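Local atomic coordinates of beta-agarase B (Zobellia galactanivorans, PDB entry 4ATF), a protein that hydrolyses the beta-1,4 linkages between beta-D-galactose and 3,6-anhydro-alpha-L-galactose in agarose, at random and with retention of the anomeric configuration. Residues T69-D74 with M98-S103; F234-D239 with D246-L251. The protein carries 1 engineered substitution. All coordinates share one frame; numbering follows the deposited sequence.

How the contacts relate
Contact 1 is a largely buried meeting of strands 69-71 and 96-103 close to the agarose-binding groove, whereas contact 2, partly buried, joins two pieces of the loop between helix 226-229 and strand 255-262. Their centres lie about 31 Å apart and their nearest atoms about 15 Å, so the two do not meet. Strand 255-262 relates them in the fold: it pairs with strand 96-103 of contact 1 and follows the loop of contact 2. The chemistry differs too. Contact 1 combines a short parallel bridge with sulfur and carbon atoms against an indole; contact 2 relies on threonine hydroxyls, an asparagine amide, backbone groups and an Asp-Arg salt bridge within one piece, with one tight methyl contact.

Contact 1 of 2, residues T69-D74 with M98-S103; sequences TEWKRD and MGCITS
A short parallel bridge joins strand 69-71 to strand 96-103 beside the substrate-binding groove of this GH16 enzyme, with Trp-71 opposite Met-98. Lys-72 N donates to Met-98 O at 2.9 Å, while the bond from Met-98 N to Glu-70 O is weak at 3.4 Å. Past the bridge the chains separate, and a water accepts from Cys-100 N and lies 2.9 Å from Lys-72 O, linking the two backbones.

The indole of Trp-71 carries the side-chain contact. Cys-100 CB sits over one face, 3.6 Å from the centroid of the five-membered ring of Trp-71. With Cys-100 SG anti to the backbone N (chi1 -174°), the sulfur reaches over the six-membered ring, 4.1 Å from its centroid and only 9° off the normal. Thr-69 CG2 lies against the opposite face, toward the rim, and Met-98 O is in plane at the edge. Met-98 CG packs 3.8 Å from Trp-71 CD1 and also meets Thr-69 CG2, the Thr-69 and Met-98 side chains crossing at about a right angle.

Thr-261 O accepts from Trp-71 NE1, a bond that would help set the rotation of the indole. The ring also meets Tyr-59 and touches Glu-262, both substrate-binding residues, consistent with a second-shell place for Trp-71; its Cys sulfur-aromatic contact thus lies beside the substrate cleft of the GH16 beta-jelly roll.

Contact 2 of 2, residues F234-D239 with D246-L251; sequences FTNTTD and DTRTGL
Thr-235 and Asn-236 each use a side-chain oxygen to bind backbone N-H groups of residues 246-251, in a loop whose pieces are bridged once through their backbones, at Asn-236 and Arg-248, beside an Asx turn at Asp-246. Asn-236 OD1 accepts from Thr-247 N at 3.0 Å, the donor lying well above the amide plane, while ND2 of Asn-236 reaches forward to Asp-239 O and bonds Ile-245 O. Thr-235 OG1 takes the N-H of Gly-250 at 3.1 Å and, weakly, that of Thr-249; it also bonds Asp-230. Backbone bonds from Thr-249 N to Thr-235 O and from Thr-237 N to Thr-247 O flank the bridge.

In that turn Asp-246 OD1 accepts from Arg-248 N at 3.1 Å. The guanidinium of Arg-248 forms a salt bridge with the same carboxylate, side-on, NE to OD1 and NH2 to OD2, while its NH1 bonds Asp-230 O.

At the outer end, Thr-247 OG1, set between the backbone N and carbonyl carbon (chi1 47°), accepts a weak but nearly straight bond from Thr-238 N, and a water connects the hydroxyls of Thr-238 and Thr-247. The apolar packing is tightest where Thr-237 CG2 meets Thr-249 CG2 at 3.4 Å, closer than usual for methyl groups.

Contact 1 of 2, residues T69-D74 with M98-S103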
loop_
_atom_site.group_PDB
_atom_site.type_symbol
_atom_site.label_atom_id
_atom_site.label_comp_id
_atom_site.label_asym_id
_atom_site.label_seq_id
_atom_site.Cartn_x
_atom_site.Cartn_y
_atom_site.Cartn_z
ATOM N N THR A 69 11.459 -3.688 -10.280
ATOM C CA THR A 69 10.013 -3.788 -10.689
ATOM C C THR A 69 9.782 -3.387 -12.164
ATOM O O THR A 69 10.312 -2.347 -12.626
ATOM C CB THR A 69 9.091 -2.909 -9.850
ATOM O OG1 THR A 69 9.349 -3.133 -8.450
ATOM C CG2 THR A 69 7.646 -3.242 -10.162
ATOM N N GLU A 70 9.028 -4.215 -12.920
ATOM C CA GLU A 70 8.536 -3.704 -14.224
ATOM C C GLU A 70 7.055 -4.065 -14.281
ATOM O O GLU A 70 6.708 -5.239 -14.549
ATOM C CB GLU A 70 9.355 -4.305 -15.382
ATOM C CG GLU A 70 8.729 -3.855 -16.748
ATOM C CD GLU A 70 9.521 -4.392 -17.955
ATOM O OE1 GLU A 70 10.559 -3.762 -18.296
ATOM O OE2 GLU A 70 9.099 -5.425 -18.563
ATOM N N TRP A 71 6.185 -3.122 -13.905
ATOM C CA TRP A 71 4.776 -3.445 -13.837
ATOM C C TRP A 71 4.223 -3.817 -15.207
ATOM O O TRP A 71 4.623 -3.242 -16.225
ATOM C CB TRP A 71 3.949 -2.291 -13.282
ATOM C CG TRP A 71 4.183 -2.108 -11.762
ATOM C CD1 TRP A 71 4.199 -3.089 -10.773
ATOM C CD2 TRP A 71 4.379 -0.874 -11.097
ATOM N NE1 TRP A 71 4.399 -2.521 -9.529
ATOM C CE2 TRP A 71 4.542 -1.156 -9.703
ATOM C CE3 TRP A 71 4.447 0.468 -11.533
ATOM C CZ2 TRP A 71 4.750 -0.121 -8.734
ATOM C CZ3 TRP A 71 4.656 1.487 -10.552
ATOM C CH2 TRP A 71 4.817 1.173 -9.192
ATOM N N LYS A 72 3.225 -4.708 -15.214
ATOM C CA LYS A 72 2.533 -5.175 -16.453
ATOM C C LYS A 72 1.040 -5.278 -16.212
ATOM O O LYS A 72 0.588 -5.738 -15.127
ATOM C CB LYS A 72 3.096 -6.564 -16.843
ATOM C CG LYS A 72 4.528 -6.515 -17.420
ATOM C CD LYS A 72 4.546 -5.839 -18.862
ATOM C CE LYS A 72 5.952 -5.887 -19.402
ATOM N NZ LYS A 72 6.111 -5.247 -20.742
ATOM N N ARG A 73 0.248 -4.860 -17.203
ATOM C CA ARG A 73 -1.224 -4.983 -17.139
ATOM C C ARG A 73 -1.635 -6.439 -16.932
ATOM O O ARG A 73 -2.546 -6.700 -16.193
ATOM C CB ARG A 73 -1.910 -4.427 -18.405
ATOM C CG ARG A 73 -1.807 -2.900 -18.449
ATOM C CD ARG A 73 -2.416 -2.333 -19.705
ATOM N NE ARG A 73 -2.197 -0.872 -19.810
ATOM C CZ ARG A 73 -2.856 0.050 -19.132
ATOM N NH1 ARG A 73 -3.800 -0.296 -18.258
ATOM N NH2 ARG A 73 -2.559 1.349 -19.334
ATOM N N ASP A 74 -0.933 -7.368 -17.574
ATOM C CA ASP A 74 -1.317 -8.767 -17.518
ATOM C C ASP A 74 -0.695 -9.582 -16.338
ATOM O O ASP A 74 -0.725 -10.831 -16.351
ATOM C CB ASP A 74 -1.019 -9.408 -18.881
ATOM C CG ASP A 74 0.488 -9.575 -19.155
ATOM O OD1 ASP A 74 1.349 -9.150 -18.353
ATOM O OD2 ASP A 74 0.807 -10.168 -20.212
ATOM N N MET A 98 5.304 -7.670 -12.594
ATOM C CA MET A 98 4.360 -7.942 -11.472
ATOM C C MET A 98 3.231 -6.925 -11.680
ATOM O O MET A 98 3.290 -6.052 -12.616
ATOM C CB MET A 98 5.053 -7.841 -10.083
ATOM C CG MET A 98 5.573 -6.472 -9.725
ATOM S SD MET A 98 6.741 -6.513 -8.302
ATOM C CE MET A 98 8.155 -7.451 -8.878
ATOM N N GLY A 99 2.194 -7.049 -10.879
ATOM C CA GLY A 99 0.967 -6.271 -11.075
ATOM C C GLY A 99 0.901 -4.928 -10.345
ATOM O O GLY A 99 1.567 -4.729 -9.309
ATOM N N CYS A 100 0.039 -4.042 -10.845
ATOM C CA CYS A 100 -0.300 -2.748 -10.178
ATOM C C CYS A 100 -1.658 -2.315 -10.736
ATOM O O CYS A 100 -1.845 -2.358 -11.966
ATOM C CB CYS A 100 0.760 -1.694 -10.538
ATOM S SG CYS A 100 0.552 -0.124 -9.651
ATOM N N ILE A 101 -2.612 -1.952 -9.869
ATOM C CA ILE A 101 -3.880 -1.418 -10.333
ATOM C C ILE A 101 -4.121 -0.085 -9.590
ATOM O O ILE A 101 -3.545 0.115 -8.520
ATOM C CB ILE A 101 -5.090 -2.396 -10.119
ATOM C CG1 ILE A 101 -5.566 -2.460 -8.647
ATOM C CG2 ILE A 101 -4.790 -3.833 -10.777
ATOM C CD1 ILE A 101 -6.906 -3.349 -8.458
ATOM N N THR A 102 -4.922 0.795 -10.191
ATOM C CA THR A 102 -5.250 2.116 -9.643
ATOM C C THR A 102 -6.767 2.335 -9.698
ATOM O O THR A 102 -7.406 1.945 -10.683
ATOM C CB THR A 102 -4.557 3.235 -10.451
ATOM O OG1 THR A 102 -3.145 2.969 -10.551
ATOM C CG2 THR A 102 -4.797 4.633 -9.802
ATOM N N SER A 103 -7.354 2.934 -8.652
ATOM C CA SER A 103 -8.794 3.267 -8.696
ATOM C C SER A 103 -9.104 4.340 -9.766
ATOM O O SER A 103 -8.290 5.219 -10.064
ATOM C CB SER A 103 -9.307 3.758 -7.340
ATOM O OG SER A 103 -8.585 4.939 -6.944
HETATM O O HOH W 1 -1.469 -4.908 -13.334
#

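Contact 2 of 2, residues F234-D239 with D246-L251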
loop_
_atom_site.group_PDB
_atom_site.type_symbol
_atom_site.label_atom_id
_atom_site.label_comp_id
_atom_site.label_asym_id
_atom_site.label_seq_id
_atom_site.Cartn_x
_atom_site.Cartn_y
_atom_site.Cartn_z
ATOM N N PHE A 234 7.475 20.244 3.836
ATOM C CA PHE A 234 7.471 19.884 2.377
ATOM C C PHE A 234 6.114 20.225 1.772
ATOM O O PHE A 234 5.979 20.322 0.550
ATOM C CB PHE A 234 7.693 18.396 2.142
ATOM C CG PHE A 234 9.116 17.969 2.264
ATOM C CD1 PHE A 234 10.149 18.895 2.672
ATOM C CD2 PHE A 234 9.470 16.654 1.947
ATOM C CE1 PHE A 234 11.515 18.451 2.771
ATOM C CE2 PHE A 234 10.872 16.221 2.027
ATOM C CZ PHE A 234 11.843 17.090 2.450
ATOM N N THR A 235 5.106 20.390 2.632
ATOM C CA THR A 235 3.789 20.763 2.121
ATOM C C THR A 235 3.488 22.261 2.085
ATOM O O THR A 235 2.324 22.636 1.865
ATOM C CB THR A 235 2.627 19.977 2.833
ATOM O OG1 THR A 235 2.425 20.443 4.182
ATOM C CG2 THR A 235 2.868 18.415 2.770
ATOM N N ASN A 236 4.492 23.122 2.313
ATOM C CA ASN A 236 4.260 24.579 2.200
ATOM C C ASN A 236 3.687 24.843 0.763
ATOM O O ASN A 236 4.225 24.261 -0.244
ATOM C CB ASN A 236 5.582 25.383 2.272
ATOM C CG ASN A 236 5.973 25.783 3.686
ATOM O OD1 ASN A 236 5.182 25.671 4.614
ATOM N ND2 ASN A 236 7.172 26.339 3.836
ATOM N N THR A 237 2.690 25.716 0.635
ATOM C CA THR A 237 2.251 26.126 -0.700
ATOM C C THR A 237 3.306 27.100 -1.340
ATOM O O THR A 237 3.463 27.131 -2.547
ATOM C CB THR A 237 0.845 26.785 -0.679
ATOM O OG1 THR A 237 0.888 27.912 0.168
ATOM C CG2 THR A 237 -0.251 25.884 -0.088
ATOM N N THR A 238 3.980 27.907 -0.537
ATOM C CA THR A 238 5.056 28.776 -1.045
ATOM C C THR A 238 6.379 28.251 -0.410
ATOM O O THR A 238 6.502 28.118 0.831
ATOM C CB THR A 238 4.842 30.287 -0.716
ATOM O OG1 THR A 238 4.984 30.488 0.683
ATOM C CG2 THR A 238 3.480 30.784 -1.104
ATOM N N ASP A 239 7.339 27.904 -1.267
ATOM C CA ASP A 239 8.699 27.539 -0.798
ATOM C C ASP A 239 8.757 26.252 0.070
ATOM O O ASP A 239 9.100 26.303 1.264
ATOM C CB ASP A 239 9.314 28.724 -0.040
ATOM C CG ASP A 239 10.868 28.718 -0.033
ATOM O OD1 ASP A 239 11.538 27.805 -0.620
ATOM O OD2 ASP A 239 11.403 29.665 0.592
ATOM N N ASP A 246 5.345 29.200 7.284
ATOM C CA ASP A 246 4.398 28.106 7.434
ATOM C C ASP A 246 3.149 28.343 6.597
ATOM O O ASP A 246 2.240 29.093 6.998
ATOM C CB ASP A 246 4.027 27.886 8.916
ATOM C CG ASP A 246 3.310 26.546 9.170
ATOM O OD1 ASP A 246 2.972 25.801 8.210
ATOM O OD2 ASP A 246 3.090 26.211 10.367
ATOM N N THR A 247 3.095 27.685 5.449
ATOM C CA THR A 247 1.866 27.632 4.630
ATOM C C THR A 247 1.607 26.139 4.370
ATOM O O THR A 247 1.099 25.772 3.280
ATOM C CB THR A 247 2.073 28.409 3.277
ATOM O OG1 THR A 247 3.332 27.989 2.725
ATOM C CG2 THR A 247 2.037 29.977 3.491
ATOM N N ARG A 248 1.963 25.272 5.348
ATOM C CA ARG A 248 1.802 23.821 5.157
ATOM C C ARG A 248 0.362 23.414 4.901
ATOM O O ARG A 248 -0.567 23.900 5.606
ATOM C CB ARG A 248 2.290 23.053 6.392
ATOM C CG ARG A 248 3.824 23.030 6.508
ATOM C CD ARG A 248 4.252 22.252 7.734
ATOM N NE ARG A 248 4.074 23.081 8.912
ATOM C CZ ARG A 248 4.518 22.767 10.128
ATOM N NH1 ARG A 248 5.182 21.616 10.335
ATOM N NH2 ARG A 248 4.297 23.616 11.145
ATOM N N THR A 249 0.137 22.541 3.925
ATOM C CA THR A 249 -1.228 22.059 3.659
ATOM C C THR A 249 -1.588 20.776 4.484
ATOM O O THR A 249 -2.766 20.423 4.704
ATOM C CB THR A 249 -1.422 21.708 2.148
ATOM O OG1 THR A 249 -0.563 20.592 1.817
ATOM C CG2 THR A 249 -1.093 22.923 1.263
ATOM N N GLY A 250 -0.573 20.035 4.877
ATOM C CA GLY A 250 -0.802 18.683 5.447
ATOM C C GLY A 250 -1.196 17.715 4.327
ATOM O O GLY A 250 -1.021 18.036 3.117
ATOM N N LEU A 251 -1.776 16.589 4.724
ATOM C CA LEU A 251 -2.274 15.576 3.737
ATOM C C LEU A 251 -3.688 15.974 3.260
ATOM O O LEU A 251 -4.697 15.449 3.717
ATOM C CB LEU A 251 -2.230 14.169 4.367
ATOM C CG LEU A 251 -0.791 13.649 4.725
ATOM C CD1 LEU A 251 -0.871 12.397 5.608
ATOM C CD2 LEU A 251 -0.030 13.334 3.449
HETATM O O HOH W 2 5.459 29.345 3.385
#